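Local coordinates for VP1 (Polyomavirus HPyV7, PDB 4PCH), which forms pentamers that serve as building blocks of the polyomavirus outer capsid and is thought to take part in attachment to host cells, at residues D11-T16 with C266-I271; V82-R87 with N214-L219; A111-T116 with T196-S201; A230-M235 with R252-G257. All blocks are in the same frame, centred on the assembly; numbering follows the deposited sequence. Where two conformers were deposited one is given.

Contact 1 of 4, residues D11-T16 with C266-I271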
# COMPACT_ATOMS: atom_id res chain seq x y z
N ASP B 11 18.13 33.47 -16.71
CA ASP B 11 16.84 33.68 -16.06
C ASP B 11 15.68 33.33 -16.97
O ASP B 11 15.79 33.36 -18.20
CB ASP B 11 16.69 35.14 -15.59
CG ASP B 11 17.60 35.47 -14.41
OD1 ASP B 11 18.01 34.56 -13.66
OD2 ASP B 11 17.88 36.67 -14.22
N THR B 12 14.56 32.99 -16.34
CA THR B 12 13.33 32.87 -17.09
C THR B 12 12.98 34.23 -17.66
O THR B 12 13.33 35.28 -17.10
CB THR B 12 12.15 32.33 -16.24
OG1 THR B 12 11.96 33.17 -15.10
CG2 THR B 12 12.42 30.90 -15.76
N VAL B 13 12.31 34.20 -18.80
CA VAL B 13 11.79 35.39 -19.43
C VAL B 13 10.52 35.79 -18.64
O VAL B 13 9.75 34.92 -18.26
CB VAL B 13 11.45 35.10 -20.90
CG1 VAL B 13 10.82 36.30 -21.57
CG2 VAL B 13 12.70 34.68 -21.65
N PRO B 14 10.33 37.10 -18.37
CA PRO B 14 9.13 37.47 -17.59
C PRO B 14 7.86 36.85 -18.18
O PRO B 14 7.68 36.83 -19.40
CB PRO B 14 9.11 39.00 -17.71
CG PRO B 14 10.55 39.38 -17.90
CD PRO B 14 11.13 38.27 -18.75
N LEU B 15 7.00 36.32 -17.32
CA LEU B 15 5.79 35.63 -17.76
C LEU B 15 4.74 36.57 -18.37
O LEU B 15 4.32 37.54 -17.73
CB LEU B 15 5.14 34.90 -16.58
CG LEU B 15 5.98 33.90 -15.78
CD1 LEU B 15 5.09 33.29 -14.69
CD2 LEU B 15 6.59 32.81 -16.67
N THR B 16 4.32 36.26 -19.59
CA THR B 16 3.19 36.93 -20.26
C THR B 16 2.43 35.85 -21.02
O THR B 16 2.82 34.68 -20.98
CB THR B 16 3.68 37.98 -21.27
OG1 THR B 16 4.36 37.33 -22.35
CG2 THR B 16 4.61 38.95 -20.61
N CYS B 266 4.95 25.00 -20.49
CA CYS B 266 6.23 25.60 -20.93
C CYS B 266 6.27 27.10 -20.65
O CYS B 266 5.24 27.78 -20.68
CB CYS B 266 6.44 25.40 -22.42
SG CYS B 266 6.48 23.67 -22.92
N ARG B 267 7.46 27.58 -20.36
CA ARG B 267 7.76 29.01 -20.26
C ARG B 267 9.06 29.24 -21.04
O ARG B 267 9.64 28.30 -21.56
CB ARG B 267 7.92 29.47 -18.80
CG ARG B 267 9.09 28.82 -18.08
CD ARG B 267 9.00 28.92 -16.56
NE ARG B 267 10.07 28.15 -15.94
CZ ARG B 267 10.05 27.70 -14.69
NH1 ARG B 267 9.03 27.99 -13.87
NH2 ARG B 267 11.07 26.97 -14.24
N GLN B 268 9.48 30.48 -21.17
CA GLN B 268 10.71 30.78 -21.88
C GLN B 268 11.87 30.99 -20.93
O GLN B 268 11.73 31.63 -19.88
CB GLN B 268 10.51 31.97 -22.78
CG GLN B 268 9.52 31.68 -23.90
CD GLN B 268 9.31 32.84 -24.86
OE1 GLN B 268 9.96 33.89 -24.78
NE2 GLN B 268 8.39 32.65 -25.80
N ARG B 269 13.04 30.53 -21.35
CA ARG B 269 14.27 30.59 -20.55
C ARG B 269 15.40 31.02 -21.46
O ARG B 269 15.54 30.47 -22.57
CB ARG B 269 14.54 29.20 -19.96
CG ARG B 269 15.83 29.04 -19.16
CD ARG B 269 15.77 29.69 -17.79
NE ARG B 269 15.08 28.83 -16.84
CZ ARG B 269 15.31 28.78 -15.53
NH1 ARG B 269 14.60 27.95 -14.79
NH2 ARG B 269 16.25 29.53 -14.97
N ARG B 270 16.21 31.98 -21.03
CA ARG B 270 17.43 32.32 -21.76
C ARG B 270 18.58 31.40 -21.30
O ARG B 270 18.72 31.06 -20.12
CB ARG B 270 17.79 33.82 -21.68
CG ARG B 270 18.50 34.30 -22.97
CD ARG B 270 18.86 35.78 -23.07
NE ARG B 270 17.88 36.61 -23.80
CZ ARG B 270 17.75 36.71 -25.14
NH1 ARG B 270 16.81 37.53 -25.61
NH2 ARG B 270 18.49 36.02 -26.01
N ILE B 271 19.35 30.90 -22.27
CA ILE B 271 20.51 30.06 -22.00
C ILE B 271 21.73 30.66 -22.72
O ILE B 271 21.59 31.39 -23.72
CB ILE B 271 20.26 28.58 -22.37
CG1 ILE B 271 20.03 28.43 -23.87
CG2 ILE B 271 19.06 28.02 -21.60
CD1 ILE B 271 19.74 27.03 -24.35
O HOH W 1 8.58 32.86 -19.75
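Thr12 and Arg269 face each other as a non-hydrogen-bonded pair of an antiparallel bridge, where strand 9-27 meets the C-terminal end of strand 253-271 at one end of the jelly-roll core of VP1, the piece of the longer capsid protein that this chain represents. Backbone bonds flank the pair. Arg270 N donates to Asp11 O at 3.2 Å, and Val13 N to Gln268 O at 2.8 Å. Next to the second bond, where 11-16 leaves the strand, water 1 accepts from Gln268 N and bridges to Val13 O, 2.8 Å from the water.

On the Thr12 face, the methyl does the touching. With CG2 anti to the carbonyl carbon, it sits over one face of the Arg269 guanidinium, offset toward its rim, 3.5 Å from Arg269 NE. The same Thr12 CG2 also covers a face of the Arg267 guanidinium, 3.6 Å from Arg267 NE. On the Val13 side, Val13 CG2 lies 3.7 Å from Gln268 CB, and the two side chains cross obliquely.

Both arginines have Glu84 of strand 79-93 as their acidic partner, and Arg269 NH2 also reaches Leu10 O. One methyl thus lies against a face of both guanidinium groups, whose N-H groups point to partners elsewhere; the shared carboxylate would be expected to ease the repulsion between the two positive charges.

Contact 2 of 4, residues V82-R87 with N214-L219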
# COMPACT_ATOMS: atom_id res chain seq x y z
N VAL B 82 14.76 29.66 -25.25
CA VAL B 82 14.13 28.38 -25.60
C VAL B 82 12.92 28.14 -24.70
O VAL B 82 12.81 28.74 -23.62
CB VAL B 82 15.11 27.19 -25.41
CG1 VAL B 82 16.33 27.34 -26.30
CG2 VAL B 82 15.57 27.07 -23.96
N TRP B 83 12.03 27.26 -25.14
CA TRP B 83 10.94 26.77 -24.31
C TRP B 83 11.49 25.83 -23.24
O TRP B 83 12.30 24.94 -23.54
CB TRP B 83 9.92 26.03 -25.13
CG TRP B 83 9.14 26.91 -26.05
CD1 TRP B 83 9.16 26.88 -27.42
CD2 TRP B 83 8.15 27.88 -25.68
NE1 TRP B 83 8.28 27.81 -27.91
CE2 TRP B 83 7.65 28.43 -26.87
CE3 TRP B 83 7.66 28.35 -24.45
CZ2 TRP B 83 6.68 29.44 -26.88
CZ3 TRP B 83 6.69 29.34 -24.46
CH2 TRP B 83 6.21 29.87 -25.66
N GLU B 84 11.05 26.06 -22.01
CA GLU B 84 11.38 25.22 -20.86
C GLU B 84 10.10 24.59 -20.30
O GLU B 84 9.17 25.30 -19.91
CB GLU B 84 12.04 26.10 -19.78
CG GLU B 84 12.35 25.40 -18.47
CD GLU B 84 12.64 26.37 -17.32
OE1 GLU B 84 12.49 27.61 -17.53
OE2 GLU B 84 12.97 25.90 -16.21
N ALA B 85 10.06 23.25 -20.28
CA ALA B 85 8.91 22.54 -19.77
C ALA B 85 9.15 22.31 -18.29
O ALA B 85 10.09 21.63 -17.91
CB ALA B 85 8.71 21.22 -20.51
N TYR B 86 8.32 22.94 -17.45
CA TYR B 86 8.56 22.97 -16.00
C TYR B 86 7.57 22.12 -15.19
O TYR B 86 7.79 21.89 -14.01
CB TYR B 86 8.57 24.42 -15.48
CG TYR B 86 7.29 25.18 -15.71
CD1 TYR B 86 7.08 25.90 -16.88
CD2 TYR B 86 6.27 25.17 -14.77
CE1 TYR B 86 5.90 26.60 -17.10
CE2 TYR B 86 5.10 25.86 -14.97
CZ TYR B 86 4.91 26.57 -16.13
OH TYR B 86 3.72 27.23 -16.28
N ARG B 87 6.52 21.62 -15.84
CA ARG B 87 5.49 20.87 -15.14
C ARG B 87 4.71 20.08 -16.16
O ARG B 87 4.55 20.53 -17.29
CB ARG B 87 4.57 21.87 -14.39
CG ARG B 87 3.30 21.34 -13.75
CD ARG B 87 2.77 22.32 -12.69
NE ARG B 87 2.12 23.52 -13.23
CZ ARG B 87 0.87 23.57 -13.71
NH1 ARG B 87 0.11 22.48 -13.74
NH2 ARG B 87 0.37 24.71 -14.17
N ASN B 214 18.16 23.17 -9.21
CA ASN B 214 18.39 24.58 -9.52
C ASN B 214 17.18 25.34 -10.09
O ASN B 214 17.32 26.48 -10.53
CB ASN B 214 19.55 24.67 -10.51
CG ASN B 214 20.80 23.98 -10.00
OD1 ASN B 214 21.46 23.24 -10.72
ND2 ASN B 214 21.10 24.19 -8.73
N GLY B 215 16.00 24.73 -10.07
CA GLY B 215 14.80 25.37 -10.60
C GLY B 215 14.61 25.22 -12.12
O GLY B 215 13.72 25.85 -12.67
N VAL B 216 15.43 24.40 -12.77
CA VAL B 216 15.43 24.29 -14.25
C VAL B 216 14.72 23.04 -14.75
O VAL B 216 15.01 21.90 -14.32
CB VAL B 216 16.87 24.34 -14.83
CG1 VAL B 216 16.84 24.37 -16.36
CG2 VAL B 216 17.65 25.53 -14.29
N GLY B 217 13.78 23.24 -15.65
CA GLY B 217 13.02 22.16 -16.25
C GLY B 217 13.71 21.60 -17.47
O GLY B 217 14.90 21.77 -17.65
N ILE B 218 12.93 20.98 -18.33
CA ILE B 218 13.42 20.38 -19.55
C ILE B 218 13.60 21.50 -20.58
O ILE B 218 12.69 22.28 -20.82
CB ILE B 218 12.41 19.38 -20.12
CG1 ILE B 218 12.17 18.20 -19.16
CG2 ILE B 218 12.87 18.88 -21.49
CD1 ILE B 218 13.42 17.52 -18.69
N LEU B 219 14.77 21.58 -21.18
CA LEU B 219 15.06 22.64 -22.15
C LEU B 219 14.84 22.08 -23.54
O LEU B 219 15.58 21.20 -24.01
CB LEU B 219 16.48 23.15 -21.97
CG LEU B 219 16.81 23.71 -20.58
CD1 LEU B 219 18.30 23.98 -20.50
CD2 LEU B 219 16.00 24.96 -20.27
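Glu84 and Ala85 of strand 79-93 take up Gly217, Ile218 and Leu219 at the end of strand 208-219, a short antiparallel pairing in the jelly-roll. The backbone bonds come first: Ala85 and Ile218 form a hydrogen-bonded pair, with Ala85 N to Ile218 O and Ile218 N to Ala85 O both at 2.9 Å. Two CA-H...O contacts add to them, Glu84 CA to Ile218 O at 3.2 Å and Gly217 CA to Ala85 O at 3.4 Å.

The one side-chain hydrogen bond is made by Glu84. Its CG is anti to the backbone N (chi1 176°) and the chain stays extended, which carries the carboxylate across to the turn before Ile218. There Gly217 N donates to Glu84 OE2 at 2.8 Å, nearly straight at hydrogen, and OE2 receives it on its anti lone pair, the one away from OE1. At Gly217 a CB would run into Ala85 O, so the close approach of the backbones depends on glycine.

Apolar contacts lie on both faces. Leu219 CD2 comes within 4.1 Å of Glu84 CG and also meets Val82 CG2 at 4.3 Å, while on the other face Ala85 CB and Ile218 CB are 4.2 Å apart.

The carboxylate has further work: Glu84 OE2 is salt-bridged to Arg267 NH2 and Glu84 OE1 to Arg269 NE. One buried acid therefore ties the turn at Gly217 to strand 253-271, on the other edge of strand 79-93, and the two arginines, together with the peptide N-H, would be expected to stabilise its charged form.

Contact 3 of 4, residues A111-T116 with T196-S201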
# COMPACT_ATOMS: atom_id res chain seq x y z
N ALA B 111 -12.58 -13.59 -15.24
CA ALA B 111 -11.13 -13.64 -15.06
C ALA B 111 -10.51 -12.28 -14.77
O ALA B 111 -9.58 -12.16 -13.95
CB ALA B 111 -10.51 -14.24 -16.33
N GLY B 112 -11.01 -11.25 -15.44
CA GLY B 112 -10.40 -9.92 -15.38
C GLY B 112 -8.98 -9.86 -15.89
O GLY B 112 -8.43 -10.86 -16.40
N ILE B 113 -8.38 -8.69 -15.77
CA ILE B 113 -6.98 -8.50 -16.14
C ILE B 113 -6.09 -8.89 -14.99
O ILE B 113 -6.36 -8.52 -13.84
CB ILE B 113 -6.68 -7.03 -16.50
CG1 ILE B 113 -7.61 -6.55 -17.62
CG2 ILE B 113 -5.22 -6.85 -16.84
CD1 ILE B 113 -7.43 -7.28 -18.94
N GLU B 114 -5.00 -9.60 -15.26
CA GLU B 114 -4.00 -9.85 -14.23
C GLU B 114 -2.66 -10.17 -14.86
O GLU B 114 -2.59 -10.50 -16.03
CB GLU B 114 -4.38 -11.01 -13.27
CG GLU B 114 -4.66 -12.35 -13.96
CD GLU B 114 -5.99 -12.38 -14.73
OE1 GLU B 114 -7.01 -12.02 -14.14
OE2 GLU B 114 -6.01 -12.79 -15.92
N GLY B 115 -1.62 -10.08 -14.05
CA GLY B 115 -0.28 -10.46 -14.48
C GLY B 115 0.72 -9.33 -14.41
O GLY B 115 0.57 -8.39 -13.64
N THR B 116 1.78 -9.48 -15.17
CA THR B 116 2.95 -8.59 -15.10
C THR B 116 2.59 -7.24 -15.73
O THR B 116 1.86 -7.18 -16.72
CB THR B 116 4.16 -9.31 -15.76
OG1 THR B 116 4.63 -10.31 -14.85
CG2 THR B 116 5.30 -8.38 -16.08
N THR B 196 -1.14 -11.36 -10.91
CA THR B 196 -1.16 -10.20 -10.04
C THR B 196 -2.25 -9.22 -10.49
O THR B 196 -2.27 -8.80 -11.62
CB THR B 196 0.20 -9.50 -10.02
OG1 THR B 196 1.24 -10.49 -9.91
CG2 THR B 196 0.28 -8.54 -8.87
N PRO B 197 -3.14 -8.81 -9.57
CA PRO B 197 -4.13 -7.82 -9.99
C PRO B 197 -3.50 -6.43 -10.21
O PRO B 197 -2.66 -6.02 -9.43
CB PRO B 197 -5.13 -7.79 -8.82
CG PRO B 197 -4.86 -9.02 -8.03
CD PRO B 197 -3.38 -9.29 -8.20
N PRO B 198 -3.92 -5.73 -11.26
CA PRO B 198 -3.50 -4.33 -11.46
C PRO B 198 -4.34 -3.32 -10.69
O PRO B 198 -5.53 -3.55 -10.47
CB PRO B 198 -3.72 -4.12 -12.94
CG PRO B 198 -4.87 -5.04 -13.30
CD PRO B 198 -4.81 -6.21 -12.34
N VAL B 199 -3.73 -2.20 -10.32
CA VAL B 199 -4.42 -1.07 -9.72
C VAL B 199 -3.99 0.15 -10.52
O VAL B 199 -2.80 0.44 -10.59
CB VAL B 199 -4.03 -0.90 -8.25
CG1 VAL B 199 -4.74 0.31 -7.64
CG2 VAL B 199 -4.37 -2.17 -7.47
N VAL B 200 -4.96 0.83 -11.13
CA VAL B 200 -4.72 1.97 -12.02
C VAL B 200 -5.52 3.10 -11.39
O VAL B 200 -6.67 2.92 -11.03
CB VAL B 200 -5.23 1.70 -13.45
CG1 VAL B 200 -5.34 2.98 -14.28
CG2 VAL B 200 -4.32 0.70 -14.17
N SER B 201 -4.92 4.27 -11.26
CA SER B 201 -5.68 5.44 -10.83
C SER B 201 -5.42 6.57 -11.79
O SER B 201 -4.40 6.60 -12.46
CB SER B 201 -5.30 5.86 -9.43
OG SER B 201 -4.03 6.47 -9.40
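Gly115 and Thr196 join two loops of the jelly-roll subunit, a buried meeting of irregular backbone at the opposite end of the chain from its termini. The loop 111-116 leads into strand 117-124, while residues 196-198 form the loop that runs into strand 199-203. This last strand in turn pairs antiparallel with a strand of the second subunit through Val199, Val200 and Ser201, so the join lies next to the seam of the pentamer.

One hydrogen bond links the two segments, Gly115 N to Thr196 O at 2.8 Å. The same oxygen is approached by Glu114 CA at 3.3 Å and by Glu114 CB at 3.5 Å. The backbone angles of Gly115 (120/-159°) are ones at which a CB would be jammed against the preceding carbonyl oxygen.

Glu114 then turns its acid group away from the loop 196-198, to a salt bridge between Glu114 OE2 and Arg252 NH2. Thr196 OG1 is likewise engaged elsewhere, with Gly192 O.

Pro198 supplies the apolar part. Its ring crosses the Ile113 side chain at about a right angle, with Pro198 CG 4.0 Å from Ile113 CG2, while Pro198 CD rests 3.2 Å from Ile113 O.

Contact 4 of 4, residues A230-M235 with R252-G257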
# COMPACT_ATOMS: atom_id res chain seq x y z
N ALA B 230 4.77 3.77 -21.78
CA ALA B 230 4.36 2.38 -21.94
C ALA B 230 3.52 2.02 -20.75
O ALA B 230 3.90 2.30 -19.59
CB ALA B 230 5.57 1.47 -22.01
N ASP B 231 2.38 1.41 -21.02
CA ASP B 231 1.42 1.03 -19.99
C ASP B 231 0.86 -0.35 -20.29
O ASP B 231 -0.06 -0.50 -21.08
CB ASP B 231 0.32 2.09 -19.88
CG ASP B 231 0.85 3.40 -19.32
OD1 ASP B 231 1.06 3.51 -18.07
OD2 ASP B 231 1.16 4.30 -20.14
N MET B 232 1.48 -1.34 -19.68
CA MET B 232 1.02 -2.73 -19.76
C MET B 232 0.30 -3.02 -18.46
O MET B 232 0.91 -3.02 -17.40
CB MET B 232 2.20 -3.68 -19.91
CG MET B 232 1.73 -5.14 -19.91
SD MET B 232 2.99 -6.32 -20.37
CE MET B 232 4.20 -6.03 -19.11
N VAL B 233 -1.02 -3.16 -18.56
CA VAL B 233 -1.88 -3.35 -17.40
C VAL B 233 -1.92 -4.81 -16.97
O VAL B 233 -2.22 -5.10 -15.82
CB VAL B 233 -3.31 -2.82 -17.67
CG1 VAL B 233 -4.13 -2.82 -16.39
CG2 VAL B 233 -3.31 -1.43 -18.24
N GLY B 234 -1.58 -5.74 -17.88
CA GLY B 234 -1.47 -7.16 -17.55
C GLY B 234 -1.81 -8.00 -18.77
O GLY B 234 -1.58 -7.54 -19.90
N MET B 235 -2.34 -9.19 -18.55
CA MET B 235 -2.81 -10.03 -19.66
C MET B 235 -4.32 -10.33 -19.55
O MET B 235 -4.95 -10.15 -18.49
CB MET B 235 -1.99 -11.32 -19.74
CG MET B 235 -0.54 -11.08 -20.19
SD MET B 235 0.29 -12.68 -20.40
CE MET B 235 0.20 -12.75 -22.20
N ARG B 252 -3.95 -16.05 -24.56
CA ARG B 252 -3.61 -14.98 -23.62
C ARG B 252 -2.91 -13.86 -24.39
O ARG B 252 -2.01 -14.11 -25.23
CB ARG B 252 -2.72 -15.48 -22.49
CG ARG B 252 -3.31 -16.54 -21.60
CD ARG B 252 -4.41 -16.00 -20.71
NE ARG B 252 -3.86 -15.16 -19.63
CZ ARG B 252 -4.61 -14.44 -18.82
NH1 ARG B 252 -5.93 -14.48 -18.93
NH2 ARG B 252 -4.04 -13.67 -17.89
N THR B 253 -3.34 -12.64 -24.10
CA THR B 253 -2.97 -11.45 -24.84
C THR B 253 -2.55 -10.34 -23.88
O THR B 253 -3.12 -10.21 -22.81
CB THR B 253 -4.21 -11.06 -25.65
OG1 THR B 253 -4.42 -12.06 -26.69
CG2 THR B 253 -4.08 -9.75 -26.24
N VAL B 254 -1.60 -9.52 -24.27
CA VAL B 254 -1.27 -8.34 -23.46
C VAL B 254 -2.35 -7.28 -23.53
O VAL B 254 -2.83 -6.91 -24.61
CB VAL B 254 0.09 -7.75 -23.88
CG1 VAL B 254 0.36 -6.46 -23.14
CG2 VAL B 254 1.18 -8.78 -23.66
N GLN B 255 -2.73 -6.77 -22.35
CA GLN B 255 -3.64 -5.63 -22.23
C GLN B 255 -2.85 -4.40 -21.93
O GLN B 255 -2.18 -4.31 -20.89
CB GLN B 255 -4.66 -5.85 -21.09
CG GLN B 255 -5.58 -4.65 -20.83
CD GLN B 255 -6.61 -4.50 -21.91
OE1 GLN B 255 -7.54 -5.34 -22.06
NE2 GLN B 255 -6.47 -3.45 -22.70
N ALA B 256 -2.93 -3.42 -22.84
CA ALA B 256 -2.32 -2.13 -22.60
C ALA B 256 -3.36 -1.10 -22.20
O ALA B 256 -4.56 -1.32 -22.31
CB ALA B 256 -1.58 -1.66 -23.86
N GLY B 257 -2.91 0.04 -21.70
CA GLY B 257 -3.80 1.19 -21.54
C GLY B 257 -4.40 1.60 -22.87
O GLY B 257 -3.86 1.27 -23.92
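Arg252 lays one face of its guanidinium over the backbone of Met235, above Met235 C, with Arg252 NH2 3.6 Å from Met235 CB. The Arg252 chain is bent at chi2 and chi3, and its end comes back toward strand 230-235. Besides the acid of Glu114, its N-H groups have two partners elsewhere: NH1 bonds to Thr243, and NE to Thr109 of the third subunit, another copy of the protein. The other flat group is the amide of Gln255. Gln255 NE2 donates in its amide plane, within its own strand, to a lone pair of Ala256 O, while OE1 accepts from Arg43 NE of strand 43-46.

The backbones of 230-235 and 253-256 pair antiparallel, with a classic beta bulge at Val233 and Gly234, both opposite Gln255. Val233 N gives Gln255 O a bond of 2.8 Å, and Gly234 N adds a weak one of 3.4 Å to the same oxygen. Gln255 N donates back to Gly234 O at 2.8 Å, completing the bulge; before it Gly257 N donates to Asp231 O at 3.0 Å. At its backbone angles (150/-150°) Gly234 would have a CB jammed against the carbonyl oxygen of Val233.

Met232 and Val254 cross at about a right angle, Met232 CG meeting Val254 CG1 at 3.7 Å. Met235 CE lies 4.3 Å from Val254 CG2.

Strand 224-236 is also paired with strand 117-124 on its other edge, through Ala230 and Met232, and the third subunit packs against the contact: Met232 on its Pro96, Met235 on its Leu110 and Val254 on its Met98.

Overall arrangement
The four contacts form two clusters at opposite ends of the subunit. Contacts 1 and 2 have centres 9 Å apart; strand 253-271 of contact 1 and strand 79-93 of contact 2 are neighbours in one sheet, with Arg269 N probably bonded to Val82 O at 2.9 Å. Contacts 3 and 4, also 9 Å apart, are joined by a probable hydrogen bond of 2.9 Å between Met235 N and Glu114 O, and both touch the third subunit. Contacts 1 and 4 lie 40 Å apart by centres, yet strand 253-271 serves both and so spans the subunit. A glycerol, probably from crystallisation, lies about 4 Å from the Leu219 side chain in contact 2, and one lies as near that of Glu114 in contact 3.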